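Local coordinates for protein DspB (Aggregatibacter actinomycetemcomitans, PDB 1YHT) that hydrolyses terminal N-acetylhexosamine residues as a family 20 glycoside hydrolase and disperses biofilms, probably by cutting their N-acetylglucosamine polymer, at residues Pro90-Ser93 with Tyr94-Asp98; Ser165-Ile168 with Asp169-Asp173; Pro260-Ala264 with Lys265-Val269; Asn301-Leu304 with Gly305-Asp308. All coordinates share one frame; numbering follows the deposited sequence.

All four contacts are local, each sitting where the chain enters or leaves a helix or turns in a loop of the TIM-barrel fold. Contact 1 starts helix 94-106 and contact 2 ends helix 154-171; their centres lie about 13 Å apart, and Ile170 of contact 2 packs on Tyr94 and Leu97 of contact 1. Contacts 3 and 4, on the far side of the chain's centre from contact 1, meet through Pro260 and Trp307. Contact 4 is the buried one, while the others are partly buried. Side chains cap the backbone in contact 1 and brace the turn in contact 4, whereas contacts 2 and 3 rely on backbone bonds and apolar packing.

Contact 1 (Pro90-Ser93 with Tyr94-Asp98); sequences PFLS and YRQLD
A capping box opens helix 94-106, with Ser93 at the N-cap and Gln96 three residues on exchanging bonds between side chain and backbone. Ser93 OG accepts from Gln96 N at 3.0 Å along a nearly straight N-H line (168°). In return Gln96 OE1 accepts from Ser93 N at 2.9 Å, the donor standing somewhat out of the amide's carbonyl plane. Serine suits the N-cap because its hydroxyl sits one bond beyond CB: with chi1 at 75°, OG lies between the backbone N and the carbonyl carbon and can lean over the first turn. Glutamine has the reach for the return bond; with chi2 at 168° the chain runs extended past OG, CG 3.2 Å from Ser93 OG, and carries the amide to the backbone. Water 1 donates to Gln96 OE1 and also to Phe91 O, tying the end of strand 90-91 to the same amide, while Gln96 NE2 is held by Gly80 O. The first regular helical bond follows, Leu97 N to Ser93 O at 2.8 Å. Beside it the two leucines cross at about a right angle, Leu92 CD1 resting 3.8 Å from Leu97 CD2. This apolar pair, residue N' with N4, is a hydrophobic staple; Leu92 continues onto Pro32 and Ile35 of helix 32-44, and Leu97 onto Ile170. Tyr94 turns from the cap, its OH bonded to His65. A capping box with its hydrophobic staple is typical of a helix N-terminus, here at the passage from a short strand into a helix of the barrel's outer layer.

Contact 2 (Ser165-Ile168 with Asp169-Asp173); sequences SEVI and DIFGD
Val167 and Phe171, one helical turn apart, lie side by side and point the same way, Val167 CG1 meeting the ring at Phe171 CD2, 3.9 Å away. The ring also brings its edge to the backbone: Val167 O lies in the ring plane, 3.2 Å from Phe171 CD2, so the slightly positive C-H rim faces the carbonyl oxygen. Phe171 CG is anti to its own carbonyl carbon (chi1 -71°), which folds the ring back along the preceding turn. On the neighbouring side of the helix, Ile170 CD1 comes 4.1 Å from Glu166 CG, leaving the carboxylate to reach Ser64 and Leu66. Under these side chains runs the backbone ladder, including Ile170 N to Glu166 O at 2.9 Å and Phe171 N to Val167 O at 3.1 Å. Here helix 154-171 of the TIM barrel comes to its end: Gly172 takes positive phi, a conformation easy for a residue without CB, yet its N still bonds back to Ile168 O at 2.8 Å, bent to 144°. Water 2 donates to that same Ile168 O and to Gly172 O, bridging the last turn to the departing chain. Farther out, Val167 and Phe171 both rest on Pro113 of strand 110-117, and Val167 and Ile168 on Phe178 of strand 177-181, so branched and aromatic residues face the barrel. Asp169 is exposed, and its OD2 bonds a glycerol that probably comes from the crystallisation liquor.

Contact 3 (Pro260-Ala264 with Lys265-Val269); sequences PELLA and KGFTV
Backbone bonds from Phe267 and Gly266 back to Leu262 and Leu263 close helix 259-264 in a Schellman motif. Phe267 N reaches Leu262 O at 3.1 Å, and inside that loop Gly266 N bonds to Leu263 O at 2.9 Å, approaching from above the carbonyl plane, in keeping with the short i to i+3 loop. Lys265 N still makes a helical bond to Glu261 O, long at 3.2 Å. Gly266 takes phi 97°, psi 5°; a CB there would press on the carbonyl oxygen of Lys265, which is why glycine suits this place, where the chain reverses.

Apolar contacts form the second group. Phe267 crosses Leu262 obliquely, CD2 of the ring 4.0 Å from Leu262 CD2, the apolar contact that commonly accompanies the motif. Its edge also faces Leu262 O, which lies in the ring plane. Val269, where the chain joins the barrel strand, aims its CB at the helix; CG2 comes 3.8 Å from Leu262 CB and 4.0 Å from Leu263 CD2. Leu262 and Val269 then share Tyr236 of strand 233-236 as their floor.

Charged groups point elsewhere: the Lys265 chain bends away, and Glu261 OE1 turns back to Ser258 N. Polar bonding across the turn is thus left to the main chain, while Leu262, Phe267 and Val269 are buried on its inner side with Leu263 at the margin, a division that suits a loop returning from the protein surface to the barrel.

Contact 4 (Asn301-Leu304 with Gly305-Asp308); sequences NWDL and GVWD
Two first torsions set this turn: Trp302 swings its indole anti to the backbone N (chi1 -176°), alongside the following residues, while Asp303 holds CG between its backbone N and carbonyl carbon (chi1 67°), which folds the carboxylate over the chain ahead. Asp303 is the first residue of a type I beta turn that runs to Val306, in the loop that follows helix 287-301 and precedes barrel strand 324-329. The bond that closes it, Val306 N to Asp303 O, measures 3.0 Å, and the donor stands above the carbonyl plane. Aspartate suits the first place of such a turn because its short arm can accept an N-H inside it: Asp303 OD1 receives Gly305 N at 3.0 Å, met on the anti side of the carboxylate, an Asx turn set within the beta turn. The other oxygen, OD2, pairs with Arg315 in a salt bridge, so both ends of the group are engaged and its rotation is probably fixed. Gly305 keeps the place beside OD1 slim, where a CB would sit tightly against that oxygen. Val306 crosses the aspartate at about a right angle, CG2 3.6 Å from Asp303 OD2, and slides past the indole with CB 4.0 Å from Trp302 CD1. Asn271 and Asn273 also donate to Val306 O, so at least three N-H groups converge on this carbonyl. One is the tryptophan's: Trp302 NE1 meets Val306 O at 3.1 Å, in the carbonyl plane, with the oxygen 19° out of the indole plane.

Contact 1 (Pro90-Ser93 with Tyr94-Asp98)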
loop_
_atom_site.group_PDB
_atom_site.type_symbol
_atom_site.label_atom_id
_atom_site.label_comp_id
_atom_site.label_asym_id
_atom_site.label_seq_id
_atom_site.Cartn_x
_atom_site.Cartn_y
_atom_site.Cartn_z
ATOM N N PRO A 90 14.679 -8.851 6.802
ATOM C CA PRO A 90 13.893 -10.059 6.587
ATOM C C PRO A 90 13.078 -10.111 5.312
ATOM O O PRO A 90 12.723 -9.081 4.759
ATOM C CB PRO A 90 12.963 -10.083 7.792
ATOM C CG PRO A 90 12.768 -8.615 8.124
ATOM C CD PRO A 90 14.088 -7.996 7.858
ATOM N N PHE A 91 12.821 -11.321 4.832
ATOM C CA PHE A 91 11.864 -11.471 3.734
ATOM C C PHE A 91 11.120 -12.775 3.846
ATOM O O PHE A 91 11.595 -13.756 4.450
ATOM C CB PHE A 91 12.554 -11.302 2.390
ATOM C CG PHE A 91 13.570 -12.365 2.092
ATOM C CD1 PHE A 91 13.196 -13.498 1.364
ATOM C CD2 PHE A 91 14.892 -12.241 2.508
ATOM C CE1 PHE A 91 14.134 -14.489 1.048
ATOM C CE2 PHE A 91 15.820 -13.227 2.194
ATOM C CZ PHE A 91 15.431 -14.356 1.473
ATOM N N LEU A 92 9.919 -12.797 3.283
ATOM C CA LEU A 92 9.101 -14.020 3.255
ATOM C C LEU A 92 9.586 -14.879 2.132
ATOM O O LEU A 92 9.699 -14.408 0.988
ATOM C CB LEU A 92 7.612 -13.680 3.070
ATOM C CG LEU A 92 6.945 -12.994 4.248
ATOM C CD1 LEU A 92 5.586 -12.386 3.850
ATOM C CD2 LEU A 92 6.821 -13.918 5.479
ATOM N N SER A 93 9.836 -16.154 2.417
ATOM C CA SER A 93 10.179 -17.085 1.380
ATOM C C SER A 93 8.952 -17.397 0.531
ATOM O O SER A 93 7.820 -17.209 0.959
ATOM C CB SER A 93 10.719 -18.401 1.968
ATOM O OG SER A 93 9.652 -19.162 2.511
ATOM N N TYR A 94 9.192 -17.925 -0.663
ATOM C CA TYR A 94 8.097 -18.393 -1.515
ATOM C C TYR A 94 7.229 -19.486 -0.839
ATOM O O TYR A 94 6.024 -19.502 -1.004
ATOM C CB TYR A 94 8.633 -18.997 -2.799
ATOM C CG TYR A 94 9.359 -18.065 -3.729
ATOM C CD1 TYR A 94 8.852 -16.792 -4.059
ATOM C CD2 TYR A 94 10.533 -18.473 -4.335
ATOM C CE1 TYR A 94 9.533 -15.965 -4.943
ATOM C CE2 TYR A 94 11.211 -17.633 -5.257
ATOM C CZ TYR A 94 10.704 -16.386 -5.527
ATOM O OH TYR A 94 11.424 -15.588 -6.437
ATOM N N ARG A 95 7.853 -20.407 -0.119
ATOM C CA ARG A 95 7.099 -21.418 0.649
ATOM C C ARG A 95 6.216 -20.804 1.722
ATOM O O ARG A 95 5.035 -21.146 1.863
ATOM C CB ARG A 95 8.066 -22.448 1.241
ATOM C CG ARG A 95 7.441 -23.434 2.265
ATOM C CD ARG A 95 8.322 -24.697 2.463
ATOM N NE ARG A 95 7.485 -25.917 2.279
ATOM C CZ ARG A 95 7.301 -26.587 1.134
ATOM N NH1 ARG A 95 7.932 -26.226 0.006
ATOM N NH2 ARG A 95 6.494 -27.662 1.121
ATOM N N GLN A 96 6.777 -19.854 2.453
ATOM C CA GLN A 96 6.011 -19.066 3.402
ATOM C C GLN A 96 4.851 -18.319 2.761
ATOM O O GLN A 96 3.733 -18.345 3.268
ATOM C CB GLN A 96 6.901 -18.087 4.154
ATOM C CG GLN A 96 7.788 -18.809 5.137
ATOM C CD GLN A 96 8.900 -17.949 5.722
ATOM O OE1 GLN A 96 9.254 -16.912 5.184
ATOM N NE2 GLN A 96 9.452 -18.400 6.847
ATOM N N LEU A 97 5.104 -17.682 1.620
ATOM C CA LEU A 97 4.036 -16.980 0.914
ATOM C C LEU A 97 2.954 -17.933 0.403
ATOM O O LEU A 97 1.783 -17.587 0.383
ATOM C CB LEU A 97 4.625 -16.203 -0.230
ATOM C CG LEU A 97 5.487 -14.995 0.144
ATOM C CD1 LEU A 97 6.494 -14.662 -0.939
ATOM C CD2 LEU A 97 4.598 -13.812 0.495
ATOM N N ASP A 98 3.357 -19.124 -0.042
ATOM C CA ASP A 98 2.390 -20.130 -0.500
ATOM C C ASP A 98 1.492 -20.636 0.648
ATOM O O ASP A 98 0.313 -20.834 0.468
ATOM C CB ASP A 98 3.092 -21.322 -1.131
ATOM C CG ASP A 98 3.639 -21.026 -2.519
ATOM O OD1 ASP A 98 3.241 -20.012 -3.157
ATOM O OD2 ASP A 98 4.473 -21.853 -2.966
HETATM O O HOH W 1 11.050 -15.250 6.523
#

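Contact 2 (Ser165-Ile168 with Asp169-Asp173)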
loop_
_atom_site.group_PDB
_atom_site.type_symbol
_atom_site.label_atom_id
_atom_site.label_comp_id
_atom_site.label_asym_id
_atom_site.label_seq_id
_atom_site.Cartn_x
_atom_site.Cartn_y
_atom_site.Cartn_z
ATOM N N SER A 165 5.555 -8.746 -13.134
ATOM C CA SER A 165 5.252 -10.126 -13.578
ATOM C C SER A 165 5.627 -11.198 -12.550
ATOM O O SER A 165 4.898 -12.178 -12.338
ATOM C CB SER A 165 5.966 -10.408 -14.903
ATOM O OG SER A 165 5.427 -9.584 -15.929
ATOM N N GLU A 166 6.799 -11.029 -11.929
ATOM C CA GLU A 166 7.236 -11.915 -10.869
ATOM C C GLU A 166 6.297 -11.865 -9.656
ATOM O O GLU A 166 5.906 -12.906 -9.098
ATOM C CB GLU A 166 8.648 -11.532 -10.460
ATOM C CG GLU A 166 9.194 -12.476 -9.387
ATOM C CD GLU A 166 10.609 -12.147 -8.978
ATOM O OE1 GLU A 166 10.768 -11.332 -8.051
ATOM O OE2 GLU A 166 11.527 -12.736 -9.555
ATOM N N VAL A 167 5.939 -10.656 -9.240
ATOM C CA VAL A 167 5.015 -10.460 -8.089
ATOM C C VAL A 167 3.641 -11.078 -8.383
ATOM O O VAL A 167 3.063 -11.810 -7.561
ATOM C CB VAL A 167 4.937 -8.999 -7.693
ATOM C CG1 VAL A 167 3.817 -8.776 -6.698
ATOM C CG2 VAL A 167 6.266 -8.526 -7.102
ATOM N N ILE A 168 3.169 -10.875 -9.600
ATOM C CA ILE A 168 1.931 -11.512 -10.056
ATOM C C ILE A 168 2.014 -13.031 -9.995
ATOM O O ILE A 168 1.109 -13.696 -9.465
ATOM C CB ILE A 168 1.584 -11.013 -11.490
ATOM C CG1 ILE A 168 1.197 -9.566 -11.410
ATOM C CG2 ILE A 168 0.430 -11.828 -12.118
ATOM C CD1 ILE A 168 1.059 -8.875 -12.720
ATOM N N ASP A 169 3.112 -13.598 -10.479
ATOM C CA ASP A 169 3.337 -15.047 -10.402
ATOM C C ASP A 169 3.367 -15.594 -8.962
ATOM O O ASP A 169 2.813 -16.662 -8.669
ATOM C CB ASP A 169 4.646 -15.436 -11.066
ATOM C CG ASP A 169 4.585 -15.356 -12.586
ATOM O OD1 ASP A 169 3.487 -15.236 -13.146
ATOM O OD2 ASP A 169 5.639 -15.445 -13.203
ATOM N N ILE A 170 4.003 -14.858 -8.072
ATOM C CA ILE A 170 4.069 -15.212 -6.646
ATOM C C ILE A 170 2.679 -15.269 -5.970
ATOM O O ILE A 170 2.360 -16.242 -5.317
ATOM C CB ILE A 170 4.973 -14.234 -5.885
ATOM C CG1 ILE A 170 6.445 -14.400 -6.287
ATOM C CG2 ILE A 170 4.890 -14.427 -4.365
ATOM C CD1 ILE A 170 7.355 -13.196 -5.781
ATOM N N PHE A 171 1.857 -14.236 -6.151
ATOM C CA PHE A 171 0.532 -14.182 -5.514
ATOM C C PHE A 171 -0.502 -15.036 -6.259
ATOM O O PHE A 171 -1.470 -15.525 -5.660
ATOM C CB PHE A 171 0.076 -12.726 -5.322
ATOM C CG PHE A 171 0.860 -12.024 -4.253
ATOM C CD1 PHE A 171 0.389 -11.996 -2.931
ATOM C CD2 PHE A 171 2.117 -11.524 -4.515
ATOM C CE1 PHE A 171 1.141 -11.419 -1.913
ATOM C CE2 PHE A 171 2.903 -10.951 -3.489
ATOM C CZ PHE A 171 2.428 -10.883 -2.217
ATOM N N GLY A 172 -0.285 -15.220 -7.557
ATOM C CA GLY A 172 -1.176 -16.032 -8.394
ATOM C C GLY A 172 -2.669 -15.725 -8.182
ATOM O O GLY A 172 -3.042 -14.569 -8.037
ATOM N N ASP A 173 -3.515 -16.762 -8.122
ATOM C CA ASP A 173 -4.985 -16.537 -8.088
ATOM C C ASP A 173 -5.566 -16.036 -6.753
ATOM O O ASP A 173 -6.782 -15.913 -6.619
ATOM C CB ASP A 173 -5.767 -17.789 -8.602
ATOM C CG ASP A 173 -5.708 -18.970 -7.661
ATOM O OD1 ASP A 173 -5.155 -18.900 -6.541
ATOM O OD2 ASP A 173 -6.250 -20.013 -8.052
HETATM O O HOH W 2 -1.424 -12.677 -9.283
#

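Contact 3 (Pro260-Ala264 with Lys265-Val269)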
loop_
_atom_site.group_PDB
_atom_site.type_symbol
_atom_site.label_atom_id
_atom_site.label_comp_id
_atom_site.label_asym_id
_atom_site.label_seq_id
_atom_site.Cartn_x
_atom_site.Cartn_y
_atom_site.Cartn_z
ATOM N N PRO A 260 -15.126 13.229 -3.696
ATOM C CA PRO A 260 -16.384 13.340 -4.407
ATOM C C PRO A 260 -16.221 13.602 -5.900
ATOM O O PRO A 260 -17.005 13.114 -6.686
ATOM C CB PRO A 260 -17.079 14.516 -3.710
ATOM C CG PRO A 260 -16.470 14.498 -2.281
ATOM C CD PRO A 260 -15.036 14.192 -2.584
ATOM N N GLU A 261 -15.227 14.392 -6.271
ATOM C CA GLU A 261 -14.963 14.658 -7.685
ATOM C C GLU A 261 -14.659 13.392 -8.469
ATOM O O GLU A 261 -15.117 13.224 -9.604
ATOM C CB GLU A 261 -13.882 15.697 -7.839
ATOM C CG GLU A 261 -14.425 17.093 -7.632
ATOM C CD GLU A 261 -13.372 18.115 -7.288
ATOM O OE1 GLU A 261 -12.192 17.796 -7.033
ATOM O OE2 GLU A 261 -13.740 19.306 -7.270
ATOM N N LEU A 262 -13.938 12.468 -7.833
ATOM C CA LEU A 262 -13.632 11.178 -8.421
ATOM C C LEU A 262 -14.888 10.341 -8.566
ATOM O O LEU A 262 -15.108 9.728 -9.606
ATOM C CB LEU A 262 -12.594 10.444 -7.569
ATOM C CG LEU A 262 -11.154 11.022 -7.646
ATOM C CD1 LEU A 262 -10.234 10.336 -6.643
ATOM C CD2 LEU A 262 -10.574 10.925 -9.020
ATOM N N LEU A 263 -15.716 10.343 -7.518
ATOM C CA LEU A 263 -16.989 9.589 -7.537
ATOM C C LEU A 263 -17.900 10.086 -8.644
ATOM O O LEU A 263 -18.521 9.300 -9.362
ATOM C CB LEU A 263 -17.697 9.731 -6.197
ATOM C CG LEU A 263 -16.997 9.123 -4.983
ATOM C CD1 LEU A 263 -17.825 9.339 -3.750
ATOM C CD2 LEU A 263 -16.700 7.650 -5.176
ATOM N N ALA A 264 -17.937 11.413 -8.791
ATOM C CA ALA A 264 -18.757 12.048 -9.836
ATOM C C ALA A 264 -18.328 11.626 -11.231
ATOM O O ALA A 264 -19.187 11.483 -12.095
ATOM C CB ALA A 264 -18.714 13.509 -9.712
ATOM N N LYS A 265 -17.017 11.420 -11.442
ATOM C CA LYS A 265 -16.510 10.898 -12.691
ATOM C C LYS A 265 -16.633 9.386 -12.854
ATOM O O LYS A 265 -16.285 8.875 -13.876
ATOM C CB LYS A 265 -15.061 11.329 -12.935
ATOM C CG LYS A 265 -14.929 12.694 -13.640
ATOM C CD LYS A 265 -15.236 12.609 -15.153
ATOM C CE LYS A 265 -13.929 12.390 -15.944
ATOM N NZ LYS A 265 -14.049 11.851 -17.333
ATOM N N GLY A 266 -17.135 8.659 -11.881
ATOM C CA GLY A 266 -17.311 7.225 -12.069
ATOM C C GLY A 266 -16.220 6.308 -11.528
ATOM O O GLY A 266 -16.281 5.096 -11.729
ATOM N N PHE A 267 -15.228 6.859 -10.838
ATOM C CA PHE A 267 -14.145 6.040 -10.322
ATOM C C PHE A 267 -14.596 5.181 -9.181
ATOM O O PHE A 267 -15.361 5.613 -8.315
ATOM C CB PHE A 267 -12.955 6.900 -9.860
ATOM C CG PHE A 267 -12.092 7.376 -10.995
ATOM C CD1 PHE A 267 -11.011 6.642 -11.417
ATOM C CD2 PHE A 267 -12.394 8.556 -11.659
ATOM C CE1 PHE A 267 -10.228 7.071 -12.488
ATOM C CE2 PHE A 267 -11.616 9.014 -12.730
ATOM C CZ PHE A 267 -10.529 8.296 -13.143
ATOM N N THR A 268 -14.043 3.960 -9.155
ATOM C CA THR A 268 -14.009 3.165 -7.943
ATOM C C THR A 268 -13.044 3.804 -6.968
ATOM O O THR A 268 -11.878 4.017 -7.283
ATOM C CB THR A 268 -13.573 1.746 -8.279
ATOM O OG1 THR A 268 -14.531 1.208 -9.188
ATOM C CG2 THR A 268 -13.491 0.876 -7.066
ATOM N N VAL A 269 -13.537 4.147 -5.781
ATOM C CA VAL A 269 -12.690 4.748 -4.780
ATOM C C VAL A 269 -12.925 4.067 -3.423
ATOM O O VAL A 269 -14.069 3.990 -2.944
ATOM C CB VAL A 269 -12.938 6.252 -4.641
ATOM C CG1 VAL A 269 -11.907 6.843 -3.680
ATOM C CG2 VAL A 269 -12.888 6.982 -6.038
#

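Contact 4 (Asn301-Leu304 with Gly305-Asp308)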
loop_
_atom_site.group_PDB
_atom_site.type_symbol
_atom_site.label_atom_id
_atom_site.label_comp_id
_atom_site.label_asym_id
_atom_site.label_seq_id
_atom_site.Cartn_x
_atom_site.Cartn_y
_atom_site.Cartn_z
ATOM N N ASN A 301 -17.171 8.235 15.918
ATOM C CA ASN A 301 -16.951 9.439 15.105
ATOM C C ASN A 301 -16.678 9.206 13.614
ATOM O O ASN A 301 -16.801 10.138 12.828
ATOM C CB ASN A 301 -15.787 10.282 15.688
ATOM C CG ASN A 301 -16.005 10.658 17.152
ATOM O OD1 ASN A 301 -15.198 10.319 18.035
ATOM N ND2 ASN A 301 -17.080 11.337 17.420
ATOM N N TRP A 302 -16.275 8.002 13.207
ATOM C CA TRP A 302 -16.019 7.778 11.790
ATOM C C TRP A 302 -17.189 7.117 11.082
ATOM O O TRP A 302 -17.891 6.271 11.658
ATOM C CB TRP A 302 -14.723 6.988 11.552
ATOM C CG TRP A 302 -14.440 6.854 10.082
ATOM C CD1 TRP A 302 -14.062 7.839 9.220
ATOM C CD2 TRP A 302 -14.587 5.671 9.302
ATOM N NE1 TRP A 302 -13.926 7.327 7.940
ATOM C CE2 TRP A 302 -14.238 5.996 7.969
ATOM C CE3 TRP A 302 -14.914 4.347 9.608
ATOM C CZ2 TRP A 302 -14.242 5.055 6.954
ATOM C CZ3 TRP A 302 -14.951 3.424 8.580
ATOM C CH2 TRP A 302 -14.647 3.797 7.262
ATOM N N ASP A 303 -17.434 7.520 9.840
ATOM C CA ASP A 303 -18.272 6.732 8.941
ATOM C C ASP A 303 -17.693 6.778 7.543
ATOM O O ASP A 303 -16.807 7.607 7.231
ATOM C CB ASP A 303 -19.761 7.163 8.934
ATOM C CG ASP A 303 -19.992 8.527 8.349
ATOM O OD1 ASP A 303 -20.003 8.653 7.106
ATOM O OD2 ASP A 303 -20.239 9.466 9.153
ATOM N N LEU A 304 -18.191 5.890 6.697
ATOM C CA LEU A 304 -17.544 5.666 5.396
ATOM C C LEU A 304 -17.472 6.950 4.530
ATOM O O LEU A 304 -16.587 7.076 3.676
ATOM C CB LEU A 304 -18.247 4.535 4.649
ATOM C CG LEU A 304 -17.624 4.141 3.320
ATOM C CD1 LEU A 304 -16.135 3.648 3.542
ATOM C CD2 LEU A 304 -18.473 3.116 2.609
ATOM N N GLY A 305 -18.382 7.891 4.758
ATOM C CA GLY A 305 -18.453 9.110 3.964
ATOM C C GLY A 305 -17.538 10.231 4.403
ATOM O O GLY A 305 -17.408 11.270 3.722
ATOM N N VAL A 306 -16.915 10.038 5.547
ATOM C CA VAL A 306 -15.980 10.954 6.073
ATOM C C VAL A 306 -14.653 10.570 5.466
ATOM O O VAL A 306 -14.071 9.553 5.858
ATOM C CB VAL A 306 -15.947 10.912 7.579
ATOM C CG1 VAL A 306 -14.863 11.868 8.150
ATOM C CG2 VAL A 306 -17.326 11.301 8.166
ATOM N N TRP A 307 -14.185 11.399 4.514
ATOM C CA TRP A 307 -12.960 11.094 3.725
ATOM C C TRP A 307 -11.861 12.113 3.923
ATOM O O TRP A 307 -10.700 11.780 3.744
ATOM C CB TRP A 307 -13.266 11.013 2.238
ATOM C CG TRP A 307 -13.752 12.305 1.690
ATOM C CD1 TRP A 307 -15.032 12.772 1.715
ATOM C CD2 TRP A 307 -12.968 13.319 1.049
ATOM N NE1 TRP A 307 -15.092 14.011 1.129
ATOM C CE2 TRP A 307 -13.841 14.371 0.708
ATOM C CE3 TRP A 307 -11.617 13.444 0.741
ATOM C CZ2 TRP A 307 -13.401 15.537 0.075
ATOM C CZ3 TRP A 307 -11.178 14.604 0.107
ATOM C CH2 TRP A 307 -12.071 15.634 -0.218
ATOM N N ASP A 308 -12.210 13.360 4.259
ATOM C CA ASP A 308 -11.234 14.453 4.309
ATOM C C ASP A 308 -10.728 14.659 5.749
ATOM O O ASP A 308 -11.147 15.601 6.473
ATOM C CB ASP A 308 -11.807 15.735 3.682
ATOM C CG ASP A 308 -10.864 16.929 3.759
ATOM O OD1 ASP A 308 -9.643 16.780 3.929
ATOM O OD2 ASP A 308 -11.365 18.062 3.667
#